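Local coordinates for foldase protein PrsA (Streptococcus pneumoniae, PDB 5TVL) that assists the folding of secreted proteins after their export across the membrane and probably catalyses cis-trans isomerisation of peptidyl-prolyl bonds, at the interface of chains A and B and the interface of chains A and C. Coordinates in Å, arbitrary orientation; residue numbers count along the deposited sequence, not the author numbering. Chains: chain A/B/C, Foldase protein PrsA.

Contact 1: the interface of chains A and B. Residues chain A 5, 7, 12; chain B 31, 35, 258, 260, 269.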
ATOM      1  N   ILE A   5      -3.903 -45.136  -4.047  1.00 51.62           N
ATOM      2  CA  ILE A   5      -3.971 -45.645  -5.422  1.00 55.04           C
ATOM      3  C   ILE A   5      -3.707 -47.151  -5.422  1.00 58.85           C
ATOM      4  O   ILE A   5      -2.809 -47.630  -4.725  1.00 59.61           O
ATOM      5  CB  ILE A   5      -2.935 -44.949  -6.341  1.00 53.27           C
ATOM      6  CG1 ILE A   5      -3.158 -43.428  -6.385  1.00 50.10           C
ATOM      7  CG2 ILE A   5      -2.961 -45.537  -7.752  1.00 56.09           C
ATOM      8  CD1 ILE A   5      -4.442 -42.979  -7.059  1.00 50.49           C
ATOM      9  N   MET A   7      -3.091 -50.371  -8.232  1.00 73.24           N
ATOM     10  CA  MET A   7      -2.825 -50.856  -9.587  1.00 74.61           C
ATOM     11  C   MET A   7      -2.739 -52.376  -9.508  1.00 80.24           C
ATOM     12  O   MET A   7      -2.808 -52.947  -8.415  1.00 79.95           O
ATOM     13  CB  MET A   7      -1.496 -50.292 -10.089  1.00 70.67           C
ATOM     14  CG  MET A   7      -1.446 -48.772 -10.172  1.00 71.70           C
ATOM     15  SD  MET A   7       0.129 -48.073  -9.637  1.00 79.14           S
ATOM     16  CE  MET A   7       0.057 -48.369  -7.872  1.00 72.74           C
ATOM     17  N   ILE A  12      -0.167 -47.456  -3.866  1.00 56.86           N
ATOM     18  CA  ILE A  12       0.452 -46.277  -3.251  1.00 45.99           C
ATOM     19  C   ILE A  12      -0.290 -46.039  -1.941  1.00 41.86           C
ATOM     20  O   ILE A  12      -1.507 -45.819  -1.946  1.00 38.27           O
ATOM     21  CB  ILE A  12       0.347 -45.013  -4.142  1.00 45.75           C
ATOM     22  CG1 ILE A  12       1.002 -45.260  -5.511  1.00 46.67           C
ATOM     23  CG2 ILE A  12       1.002 -43.808  -3.462  1.00 42.55           C
ATOM     24  CD1 ILE A  12       0.783 -44.154  -6.526  1.00 46.41           C
TER
ATOM     25  N   LEU B  31       0.942 -36.997  -6.527  1.00 23.54           N
ATOM     26  CA  LEU B  31       0.366 -38.347  -6.525  1.00 23.64           C
ATOM     27  C   LEU B  31       0.153 -38.880  -7.943  1.00 24.33           C
ATOM     28  O   LEU B  31       0.380 -40.063  -8.199  1.00 25.11           O
ATOM     29  CB  LEU B  31      -0.958 -38.383  -5.752  1.00 23.71           C
ATOM     30  CG  LEU B  31      -1.582 -39.771  -5.557  1.00 24.30           C
ATOM     31  CD1 LEU B  31      -0.697 -40.626  -4.664  1.00 24.72           C
ATOM     32  CD2 LEU B  31      -2.981 -39.658  -4.984  1.00 25.13           C
ATOM     33  N   THR B  35       2.044 -42.147  -9.518  1.00 23.70           N
ATOM     34  CA  THR B  35       1.279 -43.195 -10.184  1.00 24.73           C
ATOM     35  C   THR B  35       1.823 -43.476 -11.591  1.00 25.80           C
ATOM     36  O   THR B  35       2.006 -44.635 -11.968  1.00 25.96           O
ATOM     37  CB  THR B  35      -0.218 -42.821 -10.235  1.00 25.35           C
ATOM     38  OG1 THR B  35      -0.674 -42.519  -8.905  1.00 24.53           O
ATOM     39  CG2 THR B  35      -1.048 -43.970 -10.813  1.00 26.75           C
ATOM     40  N   ILE B 258      -6.198 -48.594 -12.770  1.00 61.56           N
ATOM     41  CA  ILE B 258      -6.008 -47.696 -11.636  1.00 61.71           C
ATOM     42  C   ILE B 258      -7.339 -47.346 -10.992  1.00 64.04           C
ATOM     43  O   ILE B 258      -8.249 -46.856 -11.666  1.00 64.45           O
ATOM     44  CB  ILE B 258      -5.293 -46.393 -12.052  1.00 59.03           C
ATOM     45  CG1 ILE B 258      -3.898 -46.716 -12.588  1.00 56.67           C
ATOM     46  CG2 ILE B 258      -5.179 -45.426 -10.872  1.00 57.58           C
ATOM     47  CD1 ILE B 258      -3.286 -45.594 -13.383  1.00 60.27           C
ATOM     48  N   VAL B 260      -8.730 -44.835  -8.078  1.00 60.20           N
ATOM     49  CA  VAL B 260      -8.457 -43.686  -7.228  1.00 56.46           C
ATOM     50  C   VAL B 260      -9.237 -43.910  -5.931  1.00 59.11           C
ATOM     51  O   VAL B 260     -10.464 -43.786  -5.918  1.00 59.92           O
ATOM     52  CB  VAL B 260      -8.878 -42.369  -7.919  1.00 56.24           C
ATOM     53  CG1 VAL B 260      -8.621 -41.175  -7.014  1.00 57.53           C
ATOM     54  CG2 VAL B 260      -8.141 -42.204  -9.243  1.00 54.48           C
ATOM     55  N   PHE B 269      -6.659 -37.211 -12.277  1.00 49.64           N
ATOM     56  CA  PHE B 269      -6.496 -38.430 -13.078  1.00 46.23           C
ATOM     57  C   PHE B 269      -7.449 -38.480 -14.267  1.00 50.03           C
ATOM     58  O   PHE B 269      -7.087 -39.013 -15.315  1.00 49.71           O
ATOM     59  CB  PHE B 269      -6.683 -39.685 -12.227  1.00 46.56           C
ATOM     60  CG  PHE B 269      -5.490 -40.027 -11.392  1.00 46.94           C
ATOM     61  CD1 PHE B 269      -5.276 -39.393 -10.175  1.00 48.04           C
ATOM     62  CD2 PHE B 269      -4.573 -40.981 -11.822  1.00 48.21           C
ATOM     63  CE1 PHE B 269      -4.174 -39.705  -9.394  1.00 51.08           C
ATOM     64  CE2 PHE B 269      -3.467 -41.298 -11.048  1.00 50.81           C
ATOM     65  CZ  PHE B 269      -3.269 -40.661  -9.830  1.00 52.13           C
TER
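An intermolecular antiparallel beta bridge pairs A:Ile5, on strand 5-7, with B:Val260, on the short strand 259-260, and the side chain of A:Ile5 packs into a largely apolar site formed by helices 25-44 and 266-270 and the segment 258-260 of chain B. The patch is part of a two-fold symmetric interface between two copies of PrsA, a dimer that may or may not form outside the crystal. A:Ile5 suits the place because its two branches spread to different walls. CG2 lies anti to the backbone N while CG1 sits beside that N (chi1 -59°), which sends the methyl CG2 toward B:Ile258 and the longer branch toward B:Leu31 and B:Phe269. The methyl CG2 of A:Ile5 is 3.8 Å from CG2 of B:Ile258, and 3.9 Å from CG2 of B:Thr35, whose side chain crosses it at about a right angle. On the longer branch, CG1 of A:Ile5 meets CD2 of B:Leu31 at 4.0 Å, the two side chains reaching toward each other tip to tip. The terminal CD1 of A:Ile5 approaches the far rim of the B:Phe269 ring from above its plane, 3.8 Å from CZ; the flat aromatic group gives a broad apolar wall.

Two neighbours widen the patch. A:Ile12, on strand 10-13, slides past B:Leu31 in the opposite direction, its CG2 3.8 Å from CD1 of that leucine. A:Met7 lies beside B:Ile258, both pointing the same way, with CG of the methionine 4.0 Å from CG1 of the isoleucine.

B:Thr35 is the amphipathic member. While its CG2 meets A:Ile5, its OG1 also faces chain A, 3.7 Å from CG1 of A:Ile5 and near the CD1 end of A:Ile12. That hydroxyl is satisfied within its own helix: OG1 of B:Thr35 donates to the carbonyl O of B:Leu31 one turn earlier at 2.8 Å, approaching 30° away from the carbonyl plane.

Contact 2: the interface of chains A and C. Residues chain A 106, 109-110, 113, 223, 227; chain C 70, 74.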
ATOM      1  N   ASP A 106       4.401   8.172  22.391  1.00 70.65           N
ATOM      2  CA  ASP A 106       3.964   9.566  22.322  1.00 65.07           C
ATOM      3  C   ASP A 106       4.522  10.252  21.067  1.00 61.35           C
ATOM      4  O   ASP A 106       3.826  11.043  20.433  1.00 59.58           O
ATOM      5  CB  ASP A 106       4.359  10.325  23.596  1.00 71.00           C
ATOM      6  CG  ASP A 106       3.675   9.772  24.844  1.00 76.88           C
ATOM      7  OD1 ASP A 106       3.668   8.534  25.015  1.00 83.11           O
ATOM      8  OD2 ASP A 106       3.148  10.570  25.654  1.00 72.36           O
ATOM      9  N   TYR A 109       2.319   9.371  18.129  1.00 53.02           N
ATOM     10  CA  TYR A 109       1.151  10.258  18.226  1.00 52.76           C
ATOM     11  C   TYR A 109       1.480  11.704  17.857  1.00 49.14           C
ATOM     12  O   TYR A 109       0.674  12.372  17.210  1.00 50.65           O
ATOM     13  CB  TYR A 109       0.549  10.232  19.638  1.00 53.48           C
ATOM     14  CG  TYR A 109      -0.543   9.206  19.862  1.00 53.52           C
ATOM     15  CD1 TYR A 109      -1.787   9.336  19.238  1.00 53.13           C
ATOM     16  CD2 TYR A 109      -0.356   8.132  20.737  1.00 55.22           C
ATOM     17  CE1 TYR A 109      -2.801   8.414  19.459  1.00 54.88           C
ATOM     18  CE2 TYR A 109      -1.364   7.204  20.963  1.00 56.29           C
ATOM     19  CZ  TYR A 109      -2.585   7.349  20.325  1.00 57.54           C
ATOM     20  OH  TYR A 109      -3.586   6.432  20.551  1.00 60.92           O
ATOM     21  N   LYS A 110       2.653  12.173  18.281  1.00 47.82           N
ATOM     22  CA  LYS A 110       3.097  13.551  18.038  1.00 48.50           C
ATOM     23  C   LYS A 110       3.358  13.803  16.559  1.00 49.65           C
ATOM     24  O   LYS A 110       2.926  14.817  16.008  1.00 51.70           O
ATOM     25  CB  LYS A 110       4.367  13.842  18.843  1.00 48.31           C
ATOM     26  CG  LYS A 110       4.837  15.284  18.817  1.00 48.41           C
ATOM     27  CD  LYS A 110       5.969  15.485  19.809  1.00 51.32           C
ATOM     28  CE  LYS A 110       6.552  16.886  19.721  1.00 53.62           C
ATOM     29  NZ  LYS A 110       7.825  16.998  20.482  1.00 55.52           N
ATOM     30  N   PHE A 113       0.029  13.703  14.831  1.00 64.85           N
ATOM     31  CA  PHE A 113      -0.654  14.966  15.145  1.00 66.37           C
ATOM     32  C   PHE A 113      -0.109  16.136  14.319  1.00 65.92           C
ATOM     33  O   PHE A 113      -0.880  16.983  13.866  1.00 66.81           O
ATOM     34  CB  PHE A 113      -0.549  15.258  16.653  1.00 69.14           C
ATOM     35  CG  PHE A 113      -1.209  16.548  17.096  1.00 69.32           C
ATOM     36  CD1 PHE A 113      -2.467  16.928  16.620  1.00 67.59           C
ATOM     37  CD2 PHE A 113      -0.581  17.368  18.036  1.00 73.27           C
ATOM     38  CE1 PHE A 113      -3.063  18.108  17.047  1.00 69.01           C
ATOM     39  CE2 PHE A 113      -1.177  18.545  18.468  1.00 74.32           C
ATOM     40  CZ  PHE A 113      -2.420  18.916  17.972  1.00 72.43           C
ATOM     41  N   ILE A 223      -4.025  17.627  21.366  1.00 61.97           N
ATOM     42  CA  ILE A 223      -3.987  16.356  20.631  1.00 55.17           C
ATOM     43  C   ILE A 223      -5.227  15.484  20.883  1.00 55.38           C
ATOM     44  O   ILE A 223      -5.706  14.818  19.964  1.00 54.10           O
ATOM     45  CB  ILE A 223      -2.691  15.550  20.936  1.00 56.31           C
ATOM     46  CG1 ILE A 223      -2.529  14.386  19.944  1.00 56.59           C
ATOM     47  CG2 ILE A 223      -2.669  15.031  22.374  1.00 58.79           C
ATOM     48  CD1 ILE A 223      -1.146  13.772  19.933  1.00 57.46           C
ATOM     49  N   LYS A 227      -7.225  12.414  18.915  1.00 58.33           N
ATOM     50  CA  LYS A 227      -6.553  11.180  19.386  1.00 63.08           C
ATOM     51  C   LYS A 227      -7.042   9.901  18.696  1.00 67.69           C
ATOM     52  O   LYS A 227      -6.231   9.064  18.297  1.00 66.06           O
ATOM     53  CB  LYS A 227      -6.732  11.041  20.910  1.00 68.81           C
ATOM     54  CG  LYS A 227      -6.012   9.878  21.594  1.00 73.17           C
ATOM     55  CD  LYS A 227      -4.641  10.255  22.142  1.00 73.76           C
ATOM     56  CE  LYS A 227      -4.118   9.172  23.078  1.00 75.26           C
ATOM     57  NZ  LYS A 227      -2.731   9.429  23.555  1.00 71.04           N
TER
ATOM     58  N   ARG C  70       1.589  15.632  29.355  1.00 69.91           N
ATOM     59  CA  ARG C  70       1.492  14.921  28.084  1.00 70.13           C
ATOM     60  C   ARG C  70       1.048  15.856  26.960  1.00 62.34           C
ATOM     61  O   ARG C  70       1.775  16.028  25.984  1.00 67.15           O
ATOM     62  CB  ARG C  70       0.535  13.726  28.202  1.00 80.23           C
ATOM     63  CG  ARG C  70       0.509  12.810  26.982  1.00 87.71           C
ATOM     64  CD  ARG C  70      -0.262  11.521  27.244  1.00 90.68           C
ATOM     65  NE  ARG C  70      -1.626  11.763  27.726  1.00 86.28           N
ATOM     66  CZ  ARG C  70      -2.657  12.169  26.978  1.00 82.97           C
ATOM     67  NH1 ARG C  70      -2.526  12.404  25.672  1.00 79.74           N
ATOM     68  NH2 ARG C  70      -3.845  12.350  27.552  1.00 85.70           N
ATOM     69  N   GLN C  74       2.954  16.946  23.367  1.00 58.18           N
ATOM     70  CA  GLN C  74       2.438  16.570  22.045  1.00 59.55           C
ATOM     71  C   GLN C  74       2.226  17.792  21.154  1.00 60.89           C
ATOM     72  O   GLN C  74       2.322  17.687  19.935  1.00 72.37           O
ATOM     73  CB  GLN C  74       1.126  15.786  22.164  1.00 64.82           C
ATOM     74  CG  GLN C  74       1.173  14.545  23.055  1.00 70.52           C
ATOM     75  CD  GLN C  74       2.126  13.468  22.564  1.00 77.07           C
ATOM     76  OE1 GLN C  74       3.347  13.624  22.642  1.00 73.75           O
ATOM     77  NE2 GLN C  74       1.574  12.354  22.082  1.00 83.49           N
TER
HETATM   78  O   HOH W   1      -0.830  11.820  23.323  1.00 34.21           O
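A:Ile223 and C:Gln74 meet at the apolar centre, where the aliphatic stem of the glutamine lies against both branches of the isoleucine. CB of C:Gln74 is 3.8 Å from CD1 of A:Ile223, and its CG also touches the CG2 methyl. The isoleucine, at the start of the 3-10 helix 223-225, offers a branched surface well matched to a methylene stem, while its CA covers the centre of one face of A:Phe113. The edge of that phenyl ring points at C:Gln74, its CD2 3.5 Å from the backbone O, which lies in the ring plane at the end of helix 68-74.

A bend at chi2 (-63°) turns the amide of C:Gln74 onto the first turn of helix 106-115. Glutamine suits this place because its stem packs while its amide bonds. NE2 donates to the backbone O of A:Asp106 at 3.1 Å in a bent bond, well off the C=O direction (114°) and somewhat out of the carbonyl plane. The amide also rests near CB of A:Tyr109.

At the rim, water 1 joins three nitrogens: it lies 2.8 Å from NE2 of C:Gln74, 3.0 Å from NH1 of C:Arg70 and 3.1 Å from NZ of A:Lys227. NZ of A:Lys227 lies over one face of A:Tyr109, offset toward the rim, and 3.7 Å from NH1 of C:Arg70. The water, at the guanidinium edge and in its plane, probably eases this approach of two cationic groups. The A:Asp106 carboxylate, whose OD2 is 5.3 Å from NE of C:Arg70, may add a longer-range attraction. This patch joins neighbouring copies of the foldase, an association that may be confined to the crystal.

About 65 Å separates the C-alpha centres of contact 1 and contact 2, and the two have no residue or secondary-structure element in common; what joins them is chain A, which meets chain B at one site and chain C at the other. Contact 1 belongs to a two-fold symmetric interface, so a twin patch exists with the chains exchanged, whereas the interface around contact 2 is not an exact two-fold. Separate surfaces of one molecule can thus engage two neighbours at once, linking copies within the deposited four-chain assembly, although the structure alone does not show which association persists in the cell.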